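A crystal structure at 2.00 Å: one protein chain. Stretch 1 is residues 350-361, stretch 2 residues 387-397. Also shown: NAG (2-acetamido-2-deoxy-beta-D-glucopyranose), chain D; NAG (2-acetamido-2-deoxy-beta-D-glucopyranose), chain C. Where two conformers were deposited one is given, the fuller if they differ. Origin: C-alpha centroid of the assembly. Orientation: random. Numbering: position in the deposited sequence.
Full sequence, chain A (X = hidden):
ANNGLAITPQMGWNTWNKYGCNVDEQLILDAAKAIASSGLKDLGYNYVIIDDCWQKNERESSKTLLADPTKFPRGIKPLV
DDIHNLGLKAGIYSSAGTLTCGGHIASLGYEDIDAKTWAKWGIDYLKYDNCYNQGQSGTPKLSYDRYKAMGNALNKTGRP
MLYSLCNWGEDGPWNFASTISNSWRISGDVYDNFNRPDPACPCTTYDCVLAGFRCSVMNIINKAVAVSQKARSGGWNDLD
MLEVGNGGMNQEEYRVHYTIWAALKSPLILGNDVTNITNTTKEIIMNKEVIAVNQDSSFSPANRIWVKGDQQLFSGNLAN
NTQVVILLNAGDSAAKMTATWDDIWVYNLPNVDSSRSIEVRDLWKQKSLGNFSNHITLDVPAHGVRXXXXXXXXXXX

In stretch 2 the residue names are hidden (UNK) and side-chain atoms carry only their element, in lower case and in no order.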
ATOM      1  N   PRO A 350       3.171 -36.407  -5.000  1.00 18.50           N
ATOM      2  CA  PRO A 350       3.255 -37.613  -4.188  1.00 18.56           C
ATOM      3  C   PRO A 350       4.469 -38.514  -4.500  1.00 18.83           C
ATOM      4  O   PRO A 350       4.568 -39.612  -3.944  1.00 19.57           O
ATOM      5  CB  PRO A 350       1.973 -38.338  -4.584  1.00 19.13           C
ATOM      6  CG  PRO A 350       1.918 -38.094  -6.083  1.00 19.09           C
ATOM      7  CD  PRO A 350       2.323 -36.623  -6.194  1.00 18.91           C
ATOM      8  N   ASN A 351       5.367 -38.053  -5.371  1.00 18.33           N
ATOM      9  CA  ASN A 351       6.488 -38.858  -5.880  1.00 18.71           C
ATOM     10  C   ASN A 351       7.685 -38.896  -4.934  1.00 18.27           C
ATOM     11  O   ASN A 351       8.793 -38.520  -5.296  1.00 18.90           O
ATOM     12  CB  ASN A 351       6.887 -38.369  -7.272  1.00 18.49           C
ATOM     13  CG  ASN A 351       5.679 -38.248  -8.197  1.00 21.85           C
ATOM     14  OD1 ASN A 351       5.356 -37.163  -8.677  1.00 26.68           O
ATOM     15  ND2 ASN A 351       4.970 -39.349  -8.384  1.00 22.99           N
ATOM     16  N   VAL A 352       7.429 -39.330  -3.708  1.00 17.96           N
ATOM     17  CA  VAL A 352       8.454 -39.377  -2.674  1.00 17.45           C
ATOM     18  C   VAL A 352       8.325 -40.715  -1.988  1.00 17.72           C
ATOM     19  O   VAL A 352       7.226 -41.139  -1.605  1.00 17.69           O
ATOM     20  CB  VAL A 352       8.313 -38.218  -1.631  1.00 17.83           C
ATOM     21  CG1 VAL A 352       9.364 -38.370  -0.489  1.00 16.35           C
ATOM     22  CG2 VAL A 352       8.409 -36.830  -2.321  1.00 15.69           C
ATOM     23  N   ASP A 353       9.453 -41.395  -1.864  1.00 17.95           N
ATOM     24  CA  ASP A 353       9.512 -42.632  -1.115  1.00 18.73           C
ATOM     25  C   ASP A 353      10.030 -42.355   0.295  1.00 18.55           C
ATOM     26  O   ASP A 353      11.249 -42.172   0.502  1.00 18.29           O
ATOM     27  CB  ASP A 353      10.406 -43.632  -1.856  1.00 19.24           C
ATOM     28  CG  ASP A 353      10.602 -44.916  -1.087  1.00 21.18           C
ATOM     29  OD1 ASP A 353       9.850 -45.158  -0.125  1.00 20.32           O
ATOM     30  OD2 ASP A 353      11.531 -45.669  -1.450  1.00 25.43           O
ATOM     31  N   SER A 354       9.113 -42.342   1.266  1.00 18.64           N
ATOM     32  CA  SER A 354       9.472 -42.024   2.654  1.00 19.72           C
ATOM     33  C   SER A 354      10.313 -43.108   3.314  1.00 19.56           C
ATOM     34  O   SER A 354      10.999 -42.842   4.300  1.00 20.40           O
ATOM     35  CB  SER A 354       8.239 -41.692   3.513  1.00 19.58           C
ATOM     36  OG  SER A 354       7.183 -42.601   3.283  0.60 19.33           O
ATOM     37  N   SER A 355      10.293 -44.325   2.763  1.00 19.53           N
ATOM     38  CA  SER A 355      11.110 -45.423   3.322  1.00 19.20           C
ATOM     39  C   SER A 355      12.546 -45.450   2.786  1.00 19.15           C
ATOM     40  O   SER A 355      13.344 -46.271   3.218  1.00 19.80           O
ATOM     41  CB  SER A 355      10.460 -46.785   3.061  1.00 19.47           C
ATOM     42  OG  SER A 355      10.505 -47.099   1.677  0.50 18.60           O
ATOM     43  N   ARG A 356      12.874 -44.559   1.853  1.00 19.07           N
ATOM     44  CA  ARG A 356      14.204 -44.545   1.222  1.00 18.94           C
ATOM     45  C   ARG A 356      15.292 -44.256   2.251  1.00 18.19           C
ATOM     46  O   ARG A 356      15.230 -43.245   2.964  1.00 17.78           O
ATOM     47  CB  ARG A 356      14.247 -43.515   0.082  1.00 19.17           C
ATOM     48  CG  ARG A 356      15.574 -43.429  -0.687  1.00 21.55           C
ATOM     49  CD  ARG A 356      15.679 -44.417  -1.828  1.00 26.02           C
ATOM     50  NE  ARG A 356      14.485 -44.454  -2.682  1.00 28.63           N
ATOM     51  CZ  ARG A 356      14.372 -43.850  -3.863  1.00 29.59           C
ATOM     52  NH1 ARG A 356      15.378 -43.145  -4.356  1.00 31.96           N
ATOM     53  NH2 ARG A 356      13.248 -43.959  -4.562  1.00 28.25           N
ATOM     54  N   SER A 357      16.267 -45.159   2.330  1.00 17.39           N
ATOM     55  CA  SER A 357      17.414 -45.027   3.240  1.00 16.95           C
ATOM     56  C   SER A 357      18.457 -44.138   2.599  1.00 16.26           C
ATOM     57  O   SER A 357      18.886 -44.395   1.465  1.00 16.09           O
ATOM     58  CB  SER A 357      18.031 -46.407   3.558  1.00 16.80           C
ATOM     59  OG  SER A 357      19.196 -46.254   4.351  1.00 16.32           O
ATOM     60  N   ILE A 358      18.866 -43.095   3.326  1.00 15.85           N
ATOM     61  CA  ILE A 358      19.746 -42.053   2.788  1.00 15.40           C
ATOM     62  C   ILE A 358      20.751 -41.639   3.863  1.00 15.04           C
ATOM     63  O   ILE A 358      20.386 -41.478   5.034  1.00 14.72           O
ATOM     64  CB  ILE A 358      18.935 -40.792   2.306  1.00 15.55           C
ATOM     65  CG1 ILE A 358      17.916 -41.165   1.217  1.00 17.03           C
ATOM     66  CG2 ILE A 358      19.864 -39.676   1.778  1.00 14.25           C
ATOM     67  CD1 ILE A 358      16.870 -40.063   0.954  1.00 15.55           C
ATOM     68  N   GLU A 359      22.012 -41.482   3.457  1.00 15.20           N
ATOM     69  CA  GLU A 359      23.054 -41.008   4.354  1.00 15.50           C
ATOM     70  C   GLU A 359      22.925 -39.502   4.562  1.00 14.78           C
ATOM     71  O   GLU A 359      22.767 -38.743   3.600  1.00 13.90           O
ATOM     72  CB  GLU A 359      24.459 -41.303   3.808  1.00 15.33           C
ATOM     73  CG  GLU A 359      25.547 -40.886   4.804  1.00 15.72           C
ATOM     74  CD  GLU A 359      26.980 -40.939   4.266  1.00 17.92           C
ATOM     75  OE1 GLU A 359      27.192 -41.214   3.072  1.00 19.72           O
ATOM     76  OE2 GLU A 359      27.898 -40.667   5.073  1.00 20.73           O
ATOM     77  N   VAL A 360      23.024 -39.087   5.820  1.00 15.40           N
ATOM     78  CA  VAL A 360      22.920 -37.674   6.183  1.00 15.47           C
ATOM     79  C   VAL A 360      24.225 -37.245   6.833  1.00 15.45           C
ATOM     80  O   VAL A 360      24.717 -37.911   7.757  1.00 16.32           O
ATOM     81  CB  VAL A 360      21.752 -37.426   7.171  1.00 15.53           C
ATOM     82  CG1 VAL A 360      21.659 -35.919   7.533  1.00 15.20           C
ATOM     83  CG2 VAL A 360      20.425 -37.930   6.572  1.00 15.12           C
ATOM     84  N   ARG A 361      24.779 -36.139   6.349  1.00 15.39           N
ATOM     85  CA  ARG A 361      26.033 -35.594   6.883  1.00 15.16           C
ATOM     86  C   ARG A 361      25.759 -34.267   7.597  1.00 15.14           C
ATOM     87  O   ARG A 361      24.965 -33.448   7.120  1.00 14.38           O
ATOM     88  CB  ARG A 361      27.017 -35.368   5.737  1.00 15.03           C
ATOM     89  CG  ARG A 361      28.362 -34.785   6.149  1.00 16.17           C
ATOM     90  CD  ARG A 361      29.305 -34.713   4.946  1.00 16.91           C
ATOM     91  NE  ARG A 361      30.652 -34.259   5.321  1.00 17.79           N
ATOM     92  CZ  ARG A 361      31.607 -35.048   5.817  1.00 20.86           C
ATOM     93  NH1 ARG A 361      31.367 -36.343   6.043  1.00 19.41           N
ATOM     94  NH2 ARG A 361      32.799 -34.533   6.119  1.00 20.34           N
ATOM     95  N   UNK A 387      22.710 -28.101  10.240  1.00 11.57           N
ATOM     96  CA  UNK A 387      22.862 -27.967   8.798  1.00 11.15           C
ATOM     97  C   UNK A 387      23.253 -29.330   8.242  1.00 11.71           C
ATOM     98  O   UNK A 387      24.341 -29.852   8.565  1.00 12.28           O
ATOM     99  c   UNK A 387      25.515 -25.847   6.777  1.00 10.83           C
ATOM    100  c   UNK A 387      23.952 -26.928   8.464  1.00 10.60           C
ATOM    101  c   UNK A 387      23.188 -26.496   6.086  1.00  9.23           C
ATOM    102  c   UNK A 387      24.374 -26.841   6.988  1.00 11.31           C
ATOM    103  N   UNK A 388      22.379 -29.893   7.408  1.00 10.80           N
ATOM    104  CA  UNK A 388      22.514 -31.274   6.964  1.00 11.70           C
ATOM    105  C   UNK A 388      22.622 -31.353   5.463  1.00 12.48           C
ATOM    106  O   UNK A 388      21.993 -30.553   4.737  1.00 12.60           O
ATOM    107  c   UNK A 388      21.293 -32.118   7.398  1.00 11.90           C
ATOM    108  c   UNK A 388      20.860 -31.999   8.868  1.00 11.90           C
ATOM    109  c   UNK A 388      19.531 -32.743   9.093  1.00  8.48           C
ATOM    110  c   UNK A 388      21.965 -32.505   9.818  1.00 11.06           C
ATOM    111  N   UNK A 389      23.405 -32.326   4.999  1.00 12.86           N
ATOM    112  CA  UNK A 389      23.388 -32.711   3.593  1.00 13.54           C
ATOM    113  C   UNK A 389      22.936 -34.161   3.438  1.00 13.59           C
ATOM    114  O   UNK A 389      23.529 -35.076   4.022  1.00 13.56           O
ATOM    115  c   UNK A 389      24.769 -32.513   2.950  1.00 13.85           C
ATOM    116  c   UNK A 389      26.196 -32.683   0.886  1.00 14.83           C
ATOM    117  c   UNK A 389      24.785 -32.820   1.438  1.00 14.15           C
ATOM    118  c   UNK A 389      26.266 -33.051  -0.596  1.00 15.34           C
ATOM    119  n   UNK A 389      27.657 -32.865  -1.074  1.00 14.69           N
ATOM    120  N   UNK A 390      21.882 -34.348   2.647  1.00 14.00           N
ATOM    121  CA  UNK A 390      21.377 -35.675   2.292  1.00 14.19           C
ATOM    122  C   UNK A 390      22.111 -36.103   1.039  1.00 14.75           C
ATOM    123  O   UNK A 390      22.111 -35.369   0.044  1.00 14.41           O
ATOM    124  c   UNK A 390      18.344 -34.631   5.446  1.00 14.51           C
ATOM    125  c   UNK A 390      19.858 -35.630   2.047  1.00 13.59           C
ATOM    126  c   UNK A 390      18.179 -36.719   3.583  1.00 12.80           C
ATOM    127  c   UNK A 390      19.031 -35.653   3.320  1.00 13.12           C
ATOM    128  c   UNK A 390      19.108 -34.610   4.240  1.00 13.77           C
ATOM    129  c   UNK A 390      17.498 -35.714   5.700  1.00 13.71           C
ATOM    130  c   UNK A 390      17.412 -36.759   4.753  1.00 15.66           C
ATOM    131  N   UNK A 391      22.743 -37.277   1.089  1.00 15.54           N
ATOM    132  CA  UNK A 391      23.656 -37.706   0.023  1.00 16.65           C
ATOM    133  C   UNK A 391      22.931 -38.322  -1.172  1.00 17.49           C
ATOM    134  O   UNK A 391      23.536 -38.646  -2.190  1.00 17.36           O
ATOM    135  s   UNK A 391      26.494 -36.552   1.216  1.00 23.75           S
ATOM    136  c   UNK A 391      27.770 -37.312   0.226  1.00 27.05           C
ATOM    137  c   UNK A 391      25.561 -38.034   1.697  1.00 19.13           C
ATOM    138  c   UNK A 391      24.735 -38.650   0.582  1.00 17.22           C
ATOM    139  N   UNK A 392      21.614 -38.447  -1.040  1.00 17.81           N
ATOM    140  CA  UNK A 392      20.760 -38.901  -2.120  1.00 18.54           C
ATOM    141  C   UNK A 392      19.373 -38.293  -1.896  1.00 18.19           C
ATOM    142  O   UNK A 392      19.134 -37.593  -0.899  1.00 17.74           O
ATOM    143  c   UNK A 392      20.694 -40.441  -2.153  1.00 19.09           C
ATOM    144  c   UNK A 392      20.431 -41.008  -3.572  1.00 23.13           C
ATOM    145  o   UNK A 392      19.819 -40.322  -4.421  1.00 24.60           O
ATOM    146  o   UNK A 392      20.858 -42.149  -3.843  1.00 28.84           O
ATOM    147  N   UNK A 393      18.475 -38.555  -2.838  1.00 17.99           N
ATOM    148  CA  UNK A 393      17.124 -38.014  -2.828  1.00 18.15           C
ATOM    149  C   UNK A 393      16.108 -39.132  -2.613  1.00 18.15           C
ATOM    150  O   UNK A 393      16.318 -40.262  -3.057  1.00 18.27           O
ATOM    151  c   UNK A 393      16.850 -37.346  -4.175  1.00 17.54           C
ATOM    152  o   UNK A 393      15.505 -36.925  -4.266  1.00 19.40           O
ATOM    153  N   UNK A 394      15.003 -38.813  -1.949  1.00 18.10           N
ATOM    154  CA  UNK A 394      13.868 -39.746  -1.849  1.00 18.23           C
ATOM    155  C   UNK A 394      12.873 -39.629  -3.011  1.00 18.75           C
ATOM    156  O   UNK A 394      11.867 -40.331  -3.035  1.00 18.24           O
ATOM    157  c   UNK A 394      13.144 -39.585  -0.506  1.00 17.94           C
ATOM    158  N   UNK A 395      13.156 -38.761  -3.978  1.00 20.29           N
ATOM    159  CA  UNK A 395      12.209 -38.496  -5.066  1.00 22.54           C
ATOM    160  C   UNK A 395      12.115 -39.721  -5.996  1.00 24.68           C
ATOM    161  O   UNK A 395      13.139 -40.298  -6.363  1.00 24.18           O
ATOM    162  c   UNK A 395      12.580 -37.207  -5.854  1.00 22.34           C
ATOM    163  c   UNK A 395      11.675 -37.021  -7.087  1.00 21.67           C
ATOM    164  o   UNK A 395      12.443 -36.058  -4.984  1.00 23.00           O
ATOM    165  N   UNK A 396      10.885 -40.121  -6.321  1.00 27.10           N
ATOM    166  CA  UNK A 396      10.608 -41.211  -7.254  1.00 30.38           C
ATOM    167  C   UNK A 396      10.387 -40.648  -8.653  1.00 32.34           C
ATOM    168  O   UNK A 396       9.720 -39.620  -8.826  1.00 33.13           O
ATOM    169  c   UNK A 396       9.339 -41.971  -6.836  1.00 30.19           C
ATOM    170  o   UNK A 396       9.514 -42.742  -5.649  1.00 32.68           O
ATOM    171  N   UNK A 397      10.921 -41.335  -9.660  1.00 35.04           N
ATOM    172  CA  UNK A 397      10.608 -41.019 -11.067  1.00 36.78           C
ATOM    173  C   UNK A 397       9.099 -40.953 -11.350  1.00 37.52           C
ATOM    174  O   UNK A 397       8.271 -41.688 -10.784  1.00 38.07           O
ATOM    175  OXT UNK A 397       8.661 -40.134 -12.166  1.00 38.53           O
ATOM    176  c   UNK A 397      11.270 -42.034 -11.997  1.00 37.04           C
ATOM    177  o   UNK A 397      12.681 -41.979 -11.850  1.00 39.57           O
TER
HETATM  178  C1  NAG D   1      22.692 -45.355   2.745  1.00 21.34           C
HETATM  179  C2  NAG D   1      22.226 -46.644   2.044  1.00 23.11           C
HETATM  180  C3  NAG D   1      22.815 -46.746   0.633  1.00 24.14           C
HETATM  181  C4  NAG D   1      22.526 -45.473  -0.165  1.00 23.09           C
HETATM  182  C5  NAG D   1      22.919 -44.228   0.653  1.00 20.48           C
HETATM  183  C6  NAG D   1      22.533 -42.942  -0.084  1.00 18.47           C
HETATM  184  C7  NAG D   1      21.661 -48.741   3.152  1.00 27.09           C
HETATM  185  C8  NAG D   1      22.090 -49.802   4.130  1.00 27.88           C
HETATM  186  N2  NAG D   1      22.571 -47.824   2.825  1.00 25.17           N
HETATM  187  O3  NAG D   1      22.275 -47.861  -0.043  1.00 26.17           O
HETATM  188  O4  NAG D   1      23.290 -45.473  -1.357  1.00 27.34           O
HETATM  189  O5  NAG D   1      22.318 -44.257   1.926  1.00 19.76           O
HETATM  190  O6  NAG D   1      23.035 -41.816   0.596  1.00 18.16           O
HETATM  191  O7  NAG D   1      20.517 -48.761   2.673  1.00 28.67           O
HETATM  192  C1  NAG C   2      22.481 -45.622  -2.542  1.00 31.63           C
HETATM  193  C2  NAG C   2      23.233 -45.074  -3.761  1.00 33.93           C
HETATM  194  C3  NAG C   2      22.502 -45.364  -5.076  1.00 37.70           C
HETATM  195  C4  NAG C   2      21.902 -46.778  -5.145  1.00 40.81           C
HETATM  196  C5  NAG C   2      21.246 -47.179  -3.814  1.00 39.67           C
HETATM  197  C6  NAG C   2      20.766 -48.633  -3.810  1.00 39.78           C
HETATM  198  C7  NAG C   2      24.602 -43.089  -3.336  1.00 30.14           C
HETATM  199  C8  NAG C   2      24.640 -41.585  -3.288  1.00 30.22           C
HETATM  200  N2  NAG C   2      23.443 -43.637  -3.685  1.00 31.18           N
HETATM  201  O3  NAG C   2      23.409 -45.143  -6.143  1.00 37.70           O
HETATM  202  O4  NAG C   2      20.933 -46.820  -6.175  1.00 47.47           O
HETATM  203  O5  NAG C   2      22.157 -46.981  -2.742  1.00 35.06           O
HETATM  204  O6  NAG C   2      21.870 -49.505  -3.641  1.00 41.05           O
HETATM  205  O7  NAG C   2      25.606 -43.737  -3.045  1.00 29.68           O

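Position 387 carries four carbons, forked at the second. They stay clear of stretch 1. The fork identifies Leu387.

Position 388 also has four carbons forked at the second. Its CB lies 3.8 Å from Val360 CG1, and its CA approaches Arg361 O at 3.3 Å. This is Leu388.

Position 389 has four carbons in a row ending in nitrogen. Its backbone pairs with Arg361 twice: Arg361 N donates to the O of 389 at 2.8 Å, and the N of 389 donates to Arg361 O at 2.9 Å. The unbranched chain, whose end leads away, is that of Lys389.

Position 390 has one carbon and then a ring of six carbons. Val360 CG2 sits over one face of that ring, 3.7 Å from its centroid, in a CH-pi contact. An all-carbon six-membered ring without a hydroxyl means Phe390. Ile358 CG2 adds an apolar contact to Phe390 CD2 at 3.9 Å.

Position 391 has two carbons, a sulfur and a last carbon, unbranched. Its N donates to Glu359 O at 2.9 Å. The sulfur within the chain gives Met391. Its CG lies 3.8 Å from Glu359 OE1.

Position 392 has two carbons, the second carrying two oxygens. Its CB is 4.1 Å from Ile358 CG2. The short carboxylate is Asp392. Its OD2 accepts a hydrogen bond from N2 of the chain C NAG at 3.0 Å.

Position 393 has one carbon and one oxygen. Its CB points away from stretch 1, while its backbone C meets Ile358 CD1 at 3.8 Å. This is Ser393.

Position 394 has a single carbon, which lies 4.0 Å from both Val352 CG1 and Ile358 CD1. This is Ala394. Its O accepts from Asp353 N at 2.9 Å.

Position 395 has one carbon carrying an oxygen and a carbon. Its CA is 3.4 Å from Asn351 O. The branch gives Thr395, whose N donates to Ser393 OG at 3.0 Å.

Position 396 has one carbon and one oxygen. Its N donates to Asn351 O at 2.8 Å. This is Ser396.

Position 397 has one carbon and one oxygen, plus a terminal carboxylate. It makes no contact with stretch 1. This is Ser397.

The contact has two backbone-paired ends. Antiparallel strands join at Val360 and Arg361, and a single bridge joins Val352 to Thr395. Between them, Ile358 packs against Phe390, Asp392 and Ala394. Together the stretches bury 857 Å².

Stretch 2, residues 387-397: LLKFMDSATSS
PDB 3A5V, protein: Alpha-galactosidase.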